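GCN5-related N-acetyltransferase (Streptococcus suis, PDB 3G3S) probably transfers an acetyl group from acetyl-coenzyme A to an amine, as in other GNAT-family acetyltransferases, its own substrate being unknown. Local coordinates at residues A[62-65]-A[66-69]; A[83-86]-A[87-91]; A[106-110]-A[111-115]. One frame throughout, in Å; residues are numbered along the deposited sequence.

Interaction 1. Residues A[62-65]-A[66-69]; sequences RDLL and KICE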
loop_
_atom_site.group_PDB
_atom_site.type_symbol
_atom_site.label_atom_id
_atom_site.label_comp_id
_atom_site.label_asym_id
_atom_site.label_seq_id
_atom_site.Cartn_x
_atom_site.Cartn_y
_atom_site.Cartn_z
ATOM N N ARG A 62 -3.999 16.440 24.035
ATOM C CA ARG A 62 -5.400 16.358 24.402
ATOM C C ARG A 62 -6.353 16.611 23.239
ATOM O O ARG A 62 -7.464 16.090 23.252
ATOM C CB ARG A 62 -5.708 17.250 25.611
ATOM C CG ARG A 62 -5.531 18.714 25.342
ATOM C CD ARG A 62 -5.852 19.569 26.568
ATOM N NE ARG A 62 -5.049 19.226 27.752
ATOM C CZ ARG A 62 -5.509 18.785 28.925
ATOM N NH1 ARG A 62 -4.638 18.508 29.893
ATOM N NH2 ARG A 62 -6.818 18.648 29.167
ATOM N N ASP A 63 -5.941 17.345 22.207
ATOM C CA ASP A 63 -6.852 17.563 21.091
ATOM C C ASP A 63 -7.150 16.278 20.310
ATOM O O ASP A 63 -8.247 16.136 19.750
ATOM C CB ASP A 63 -6.336 18.636 20.156
ATOM C CG ASP A 63 -6.369 20.026 20.776
ATOM O OD1 ASP A 63 -6.815 20.178 21.942
ATOM O OD2 ASP A 63 -5.924 20.956 20.072
ATOM N N LEU A 64 -6.194 15.354 20.253
ATOM C CA LEU A 64 -6.455 14.093 19.574
ATOM C C LEU A 64 -7.469 13.219 20.361
ATOM O O LEU A 64 -8.295 12.503 19.780
ATOM C CB LEU A 64 -5.135 13.345 19.308
ATOM C CG LEU A 64 -4.162 13.955 18.277
ATOM C CD1 LEU A 64 -2.900 13.100 18.134
ATOM C CD2 LEU A 64 -4.834 14.167 16.898
ATOM N N LEU A 65 -7.379 13.256 21.682
ATOM C CA LEU A 65 -8.338 12.566 22.562
ATOM C C LEU A 65 -9.748 13.118 22.338
ATOM O O LEU A 65 -10.752 12.390 22.357
ATOM C CB LEU A 65 -7.939 12.731 24.025
ATOM C CG LEU A 65 -6.588 12.133 24.423
ATOM C CD1 LEU A 65 -6.169 12.402 25.843
ATOM C CD2 LEU A 65 -6.639 10.599 24.179
ATOM N N LYS A 66 -9.838 14.423 22.115
ATOM C CA LYS A 66 -11.152 15.024 21.876
ATOM C C LYS A 66 -11.864 14.462 20.657
ATOM O O LYS A 66 -13.086 14.282 20.680
ATOM C CB LYS A 66 -11.035 16.536 21.733
ATOM C CG LYS A 66 -10.672 17.187 23.042
ATOM C CD LYS A 66 -10.602 18.693 22.921
ATOM C CE LYS A 66 -10.306 19.328 24.275
ATOM N NZ LYS A 66 -10.587 20.799 24.249
ATOM N N ILE A 67 -11.094 14.156 19.612
ATOM C CA ILE A 67 -11.626 13.583 18.392
ATOM C C ILE A 67 -12.270 12.231 18.688
ATOM O O ILE A 67 -13.201 11.815 17.999
ATOM C CB ILE A 67 -10.507 13.368 17.320
ATOM C CG1 ILE A 67 -9.849 14.677 16.903
ATOM C CG2 ILE A 67 -11.061 12.682 16.073
ATOM C CD1 ILE A 67 -8.689 14.480 15.970
ATOM N N CYS A 68 -11.782 11.538 19.704
ATOM C CA CYS A 68 -12.326 10.248 20.084
ATOM C C CYS A 68 -13.561 10.309 20.955
ATOM O O CYS A 68 -14.214 9.299 21.143
ATOM C CB CYS A 68 -11.256 9.450 20.830
ATOM S SG CYS A 68 -9.774 9.204 19.856
ATOM N N GLU A 69 -13.878 11.486 21.486
ATOM C CA GLU A 69 -15.000 11.610 22.418
ATOM C C GLU A 69 -16.325 11.396 21.733
ATOM O O GLU A 69 -16.484 11.742 20.574
ATOM C CB GLU A 69 -14.996 12.982 23.076
ATOM C CG GLU A 69 -13.867 13.176 24.025
ATOM C CD GLU A 69 -13.803 14.593 24.569
ATOM O OE1 GLU A 69 -14.751 15.335 24.328
ATOM O OE2 GLU A 69 -12.800 14.965 25.208
#
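Lys-66 lies against the turn that precedes it: its CG packs 3.4 Å from the carbonyl O of Arg-62, and its backbone N donates to that same oxygen over 3.1 Å. With CG anti to the carbonyl carbon (chi1 -69°) and the rest of the chain extended, the lysine runs back along the helix beside Asp-63, the two side chains pointing the same way. OD1 of Asp-63 comes 4.2 Å from the lysine CD and 4.5 Å from NZ, beyond a salt bridge, so any attraction between the opposite charges is at most a loose electrostatic one at the exposed surface. Leu-65 is buried. Its CB touches the following peptide, while its side chain packs on Leu-85, Ile-86 and Tyr-90 of helix 80-90. Its carbonyl O accepts from Cys-68 N at 3.0 Å; the donor sits above the carbonyl plane, with a C=O...N angle of 116°. This bond and that from Glu-69 N to Lys-66 O each span three residues instead of four. One residue earlier, Ile-67 N makes two weak bonds, to O of Asp-63 and O of Leu-64. On the side toward strands 31-34 and 42-48, Leu-64 and Ile-67 lie alongside each other, CD2 to CD1 at 4.0 Å, and both rest on Tyr-33. Cys-68 turns SG back to 3.6 Å from Leu-64 O and touches Ile-73 and Leu-75. Glu-69 has its carboxylate bonded to Tyr-90 OH. One side of this short amphipathic helix is thus charged and the other apolar, as suits the helical crossover of a beta-alpha-beta unit, here joining strand 52-58 to the parallel strand 73-77.

Interaction 2. Residues A[83-86]-A[87-91]; sequences SDLI and EEVYG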
loop_
_atom_site.group_PDB
_atom_site.type_symbol
_atom_site.label_atom_id
_atom_site.label_comp_id
_atom_site.label_asym_id
_atom_site.label_seq_id
_atom_site.Cartn_x
_atom_site.Cartn_y
_atom_site.Cartn_z
ATOM N N SER A 83 -1.341 7.168 28.470
ATOM C CA SER A 83 -2.244 6.653 29.496
ATOM C C SER A 83 -2.460 7.645 30.631
ATOM O O SER A 83 -3.569 7.791 31.130
ATOM C CB SER A 83 -1.706 5.353 30.061
ATOM O OG SER A 83 -1.631 4.393 29.033
ATOM N N ASP A 84 -1.375 8.289 31.043
ATOM C CA ASP A 84 -1.405 9.238 32.123
ATOM C C ASP A 84 -2.257 10.420 31.730
ATOM O O ASP A 84 -2.977 10.962 32.565
ATOM C CB ASP A 84 0.004 9.728 32.482
ATOM C CG ASP A 84 0.865 8.658 33.131
ATOM O OD1 ASP A 84 0.358 7.609 33.544
ATOM O OD2 ASP A 84 2.064 8.900 33.253
ATOM N N LEU A 85 -2.191 10.829 30.466
ATOM C CA LEU A 85 -3.016 11.956 30.023
ATOM C C LEU A 85 -4.486 11.568 29.991
ATOM O O LEU A 85 -5.341 12.324 30.414
ATOM C CB LEU A 85 -2.573 12.455 28.652
ATOM C CG LEU A 85 -3.368 13.655 28.119
ATOM C CD1 LEU A 85 -3.179 14.824 29.085
ATOM C CD2 LEU A 85 -2.979 14.009 26.641
ATOM N N ILE A 86 -4.776 10.395 29.452
ATOM C CA ILE A 86 -6.150 9.903 29.380
ATOM C C ILE A 86 -6.765 9.887 30.789
ATOM O O ILE A 86 -7.862 10.374 31.007
ATOM C CB ILE A 86 -6.202 8.447 28.749
ATOM C CG1 ILE A 86 -5.802 8.473 27.261
ATOM C CG2 ILE A 86 -7.582 7.861 28.851
ATOM C CD1 ILE A 86 -5.451 7.081 26.625
ATOM N N GLU A 87 -6.036 9.322 31.749
ATOM C CA GLU A 87 -6.566 9.166 33.106
ATOM C C GLU A 87 -6.730 10.502 33.766
ATOM O O GLU A 87 -7.706 10.721 34.465
ATOM C CB GLU A 87 -5.694 8.278 33.950
ATOM C CG GLU A 87 -5.724 6.829 33.440
ATOM C CD GLU A 87 -4.867 5.899 34.204
ATOM O OE1 GLU A 87 -4.283 6.320 35.210
ATOM O OE2 GLU A 87 -4.766 4.727 33.790
ATOM N N GLU A 88 -5.767 11.375 33.549
ATOM C CA GLU A 88 -5.807 12.711 34.109
ATOM C C GLU A 88 -6.984 13.524 33.593
ATOM O O GLU A 88 -7.703 14.175 34.372
ATOM C CB GLU A 88 -4.507 13.453 33.786
ATOM C CG GLU A 88 -4.525 14.920 34.216
ATOM C CD GLU A 88 -3.200 15.584 34.016
ATOM O OE1 GLU A 88 -2.333 15.420 34.902
ATOM O OE2 GLU A 88 -3.045 16.275 32.993
ATOM N N VAL A 89 -7.154 13.525 32.281
ATOM C CA VAL A 89 -8.209 14.320 31.652
ATOM C C VAL A 89 -9.631 13.817 31.935
ATOM O O VAL A 89 -10.540 14.624 32.140
ATOM C CB VAL A 89 -8.027 14.409 30.132
ATOM C CG1 VAL A 89 -9.262 15.082 29.467
ATOM C CG2 VAL A 89 -6.721 15.147 29.753
ATOM N N TYR A 90 -9.829 12.505 31.976
ATOM C CA TYR A 90 -11.171 11.914 32.066
ATOM C C TYR A 90 -11.553 11.212 33.378
ATOM O O TYR A 90 -12.724 10.897 33.582
ATOM C CB TYR A 90 -11.380 10.946 30.889
ATOM C CG TYR A 90 -11.255 11.611 29.531
ATOM C CD1 TYR A 90 -12.292 12.383 29.000
ATOM C CD2 TYR A 90 -10.087 11.500 28.784
ATOM C CE1 TYR A 90 -12.165 13.019 27.765
ATOM C CE2 TYR A 90 -9.966 12.120 27.542
ATOM C CZ TYR A 90 -10.991 12.883 27.041
ATOM O OH TYR A 90 -10.836 13.474 25.806
ATOM N N GLY A 91 -10.589 10.964 34.253
ATOM C CA GLY A 91 -10.880 10.389 35.548
ATOM C C GLY A 91 -11.752 9.186 35.444
ATOM O O GLY A 91 -11.405 8.242 34.720
HETATM O O HOH W 1 -1.956 7.659 35.343
#
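The last two turns of the amphipathic alpha-helix 80-90 bring Leu-85 against Val-89 and Ile-86 against Tyr-90, the i to i+4 pairing of a regular helix. Four backbone bonds hold these turns, the straightest running from Val-89 N to Leu-85 O (2.9 Å, 166° at the hydrogen). At Gly-91 a positive phi turns the chain out of helical geometry while its N still bonds to Glu-87 O. Leu-85 and Val-89 run alongside each other. CG of Leu-85 stands trans to the backbone N (chi1 -179°), which carries CD1 to Val-89 CG2 at 3.6 Å. The other methyl of this valine, CG1, sits over the centre of the Tyr-90 ring, 3.5 Å above its plane. The ring is also met at its edge by the carbonyl O of Ile-86, 3.3 Å from CD2 of Tyr-90; the same oxygen accepts from Tyr-90 N. The side chains of Ile-86 and Tyr-90 meet more loosely, CG2 to CD2 at 4.4 Å. Elsewhere Tyr-90, whose OH has its partner in Glu-69, meets Trp-248 edge-to-face; Ile-86 and Ser-83 pack on Tyr-246 of strand 239-248. Glu-87 reaches back, extended, along the preceding turn, its CG 3.3 Å from Ser-83 O, and sends OE2 to Tyr-246 OH. Asp-84 OD1, which has a second partner in Gln-80, and Glu-87 OE1 belong to two like charges that do not touch; a water bridges them by donating to both, at 2.9 Å from Asp-84 OD1 and 2.7 Å from Glu-87 OE1.

Interaction 3. Residues A[106-110]-A[111-115]; sequences TEFDL and GHLQK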
loop_
_atom_site.group_PDB
_atom_site.type_symbol
_atom_site.label_atom_id
_atom_site.label_comp_id
_atom_site.label_asym_id
_atom_site.label_seq_id
_atom_site.Cartn_x
_atom_site.Cartn_y
_atom_site.Cartn_z
ATOM N N THR A 106 2.348 -16.428 12.996
ATOM C CA THR A 106 1.639 -17.646 13.323
ATOM C C THR A 106 1.843 -18.806 12.367
ATOM O O THR A 106 1.738 -18.650 11.164
ATOM C CB THR A 106 0.141 -17.354 13.326
ATOM O OG1 THR A 106 -0.071 -16.083 13.940
ATOM C CG2 THR A 106 -0.601 -18.409 14.074
ATOM N N GLU A 107 2.111 -19.977 12.929
ATOM C CA GLU A 107 2.168 -21.209 12.165
ATOM C C GLU A 107 0.858 -21.911 12.476
ATOM O O GLU A 107 0.657 -22.344 13.596
ATOM C CB GLU A 107 3.354 -22.094 12.603
ATOM C CG GLU A 107 4.750 -21.539 12.321
ATOM C CD GLU A 107 5.866 -22.367 13.002
ATOM O OE1 GLU A 107 5.712 -23.606 13.159
ATOM O OE2 GLU A 107 6.901 -21.768 13.374
ATOM N N PHE A 108 -0.037 -21.994 11.506
ATOM C CA PHE A 108 -1.327 -22.665 11.684
ATOM C C PHE A 108 -1.255 -24.147 11.331
ATOM O O PHE A 108 -0.544 -24.520 10.418
ATOM C CB PHE A 108 -2.392 -22.021 10.806
ATOM C CG PHE A 108 -2.711 -20.615 11.203
ATOM C CD1 PHE A 108 -3.407 -20.368 12.371
ATOM C CD2 PHE A 108 -2.315 -19.543 10.418
ATOM C CE1 PHE A 108 -3.700 -19.076 12.752
ATOM C CE2 PHE A 108 -2.611 -18.241 10.803
ATOM C CZ PHE A 108 -3.299 -18.015 11.960
ATOM N N ASP A 109 -2.017 -24.963 12.050
ATOM C CA ASP A 109 -2.095 -26.401 11.814
ATOM C C ASP A 109 -3.350 -26.557 11.019
ATOM O O ASP A 109 -4.434 -26.572 11.570
ATOM C CB ASP A 109 -2.138 -27.115 13.155
ATOM C CG ASP A 109 -2.268 -28.619 13.040
ATOM O OD1 ASP A 109 -2.591 -29.119 11.950
ATOM O OD2 ASP A 109 -2.083 -29.275 14.089
ATOM N N LEU A 110 -3.215 -26.632 9.710
ATOM C CA LEU A 110 -4.375 -26.727 8.843
ATOM C C LEU A 110 -5.251 -27.943 9.127
ATOM O O LEU A 110 -6.474 -27.892 8.938
ATOM C CB LEU A 110 -3.947 -26.795 7.377
ATOM C CG LEU A 110 -3.045 -25.721 6.764
ATOM C CD1 LEU A 110 -2.862 -26.020 5.266
ATOM C CD2 LEU A 110 -3.596 -24.320 6.968
ATOM N N GLY A 111 -4.631 -29.050 9.537
ATOM C CA GLY A 111 -5.383 -30.286 9.835
ATOM C C GLY A 111 -6.298 -30.077 11.017
ATOM O O GLY A 111 -7.473 -30.434 10.997
ATOM N N HIS A 112 -5.718 -29.486 12.046
ATOM C CA HIS A 112 -6.400 -29.129 13.273
ATOM C C HIS A 112 -7.552 -28.172 13.012
ATOM O O HIS A 112 -8.653 -28.363 13.532
ATOM C CB HIS A 112 -5.349 -28.525 14.206
ATOM C CG HIS A 112 -5.889 -27.733 15.354
ATOM N ND1 HIS A 112 -6.721 -28.270 16.310
ATOM C CD2 HIS A 112 -5.625 -26.462 15.750
ATOM C CE1 HIS A 112 -6.984 -27.349 17.221
ATOM N NE2 HIS A 112 -6.330 -26.243 16.904
ATOM N N LEU A 113 -7.311 -27.156 12.195
ATOM C CA LEU A 113 -8.345 -26.168 11.917
ATOM C C LEU A 113 -9.505 -26.800 11.189
ATOM O O LEU A 113 -10.664 -26.512 11.489
ATOM C CB LEU A 113 -7.790 -25.002 11.088
ATOM C CG LEU A 113 -6.763 -24.128 11.812
ATOM C CD1 LEU A 113 -6.158 -23.189 10.819
ATOM C CD2 LEU A 113 -7.375 -23.371 13.021
ATOM N N GLN A 114 -9.196 -27.635 10.207
ATOM C CA GLN A 114 -10.243 -28.291 9.449
ATOM C C GLN A 114 -11.060 -29.195 10.361
ATOM O O GLN A 114 -12.255 -29.261 10.194
ATOM C CB GLN A 114 -9.682 -29.095 8.271
ATOM C CG GLN A 114 -10.765 -29.604 7.326
ATOM C CD GLN A 114 -11.550 -28.484 6.636
ATOM O OE1 GLN A 114 -10.973 -27.615 5.977
ATOM N NE2 GLN A 114 -12.875 -28.523 6.763
ATOM N N LYS A 115 -10.429 -29.888 11.310
ATOM C CA LYS A 115 -11.192 -30.725 12.253
ATOM C C LYS A 115 -12.212 -29.910 13.046
ATOM O O LYS A 115 -13.330 -30.359 13.244
ATOM C CB LYS A 115 -10.288 -31.469 13.234
ATOM C CG LYS A 115 -11.060 -32.400 14.177
#
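OD1 of Asp-109 takes two backbone N-H groups at the start of helix 110-118. The bond from His-112 N is almost straight (3.1 Å, 171° at the hydrogen), whereas that from Gly-111 N is weak and bent (3.2 Å). His-112 N meets OD1 from well above the carboxylate plane. Chi1 of 178° swings the carboxylate beside the aspartate's own carbonyl carbon, which brings OD1 to the first amides of the helix, the capping bond of an N-cap aspartate. There it presses on His-112, whose CB lies 3.3 Å from Asp-109 CG; the two side chains cross at about a right angle, with carboxylate and imidazole planes 49° apart. The imidazole has its NE2 hydrogen-bonded to the carbonyl O of Lys-234. Leu-113 N donates to Asp-109 O at 3.0 Å, and the next bond of the helix joins Gln-114 N to Leu-110 O. CD1 of Leu-113 also reaches CB of Phe-108 at 3.9 Å, an apolar touch that continues into helix 200-214 through Ile-209 and Leu-213. One residue therefore serves the helix start twice, by carboxylate and by carbonyl. Its negative charge, placed at the amino end, would probably be stabilised by the helix dipole, and the first amide groups of the helix gain an acceptor that no preceding helical turn could supply.

Along the chain the three contacts come in series, each closed before the next opens, and all belong to the GNAT acetyltransferase region of the protein. Interactions 1 and 2 are neighbours, their centres 12 Å apart, and helices 62-68 and 80-90 touch directly. Strand 73-77 of the mixed sheet runs between them in sequence. Interaction 3, at the start of helix 110-118, lies beyond the chain's centre, about 41 and 42 Å from the other two, centre to centre. Strand 94-102 comes between interactions 2 and 3 in sequence. The two paired helices thus lie on one side of the chain's centre and the capped helix, packed on helix 200-214, on the other.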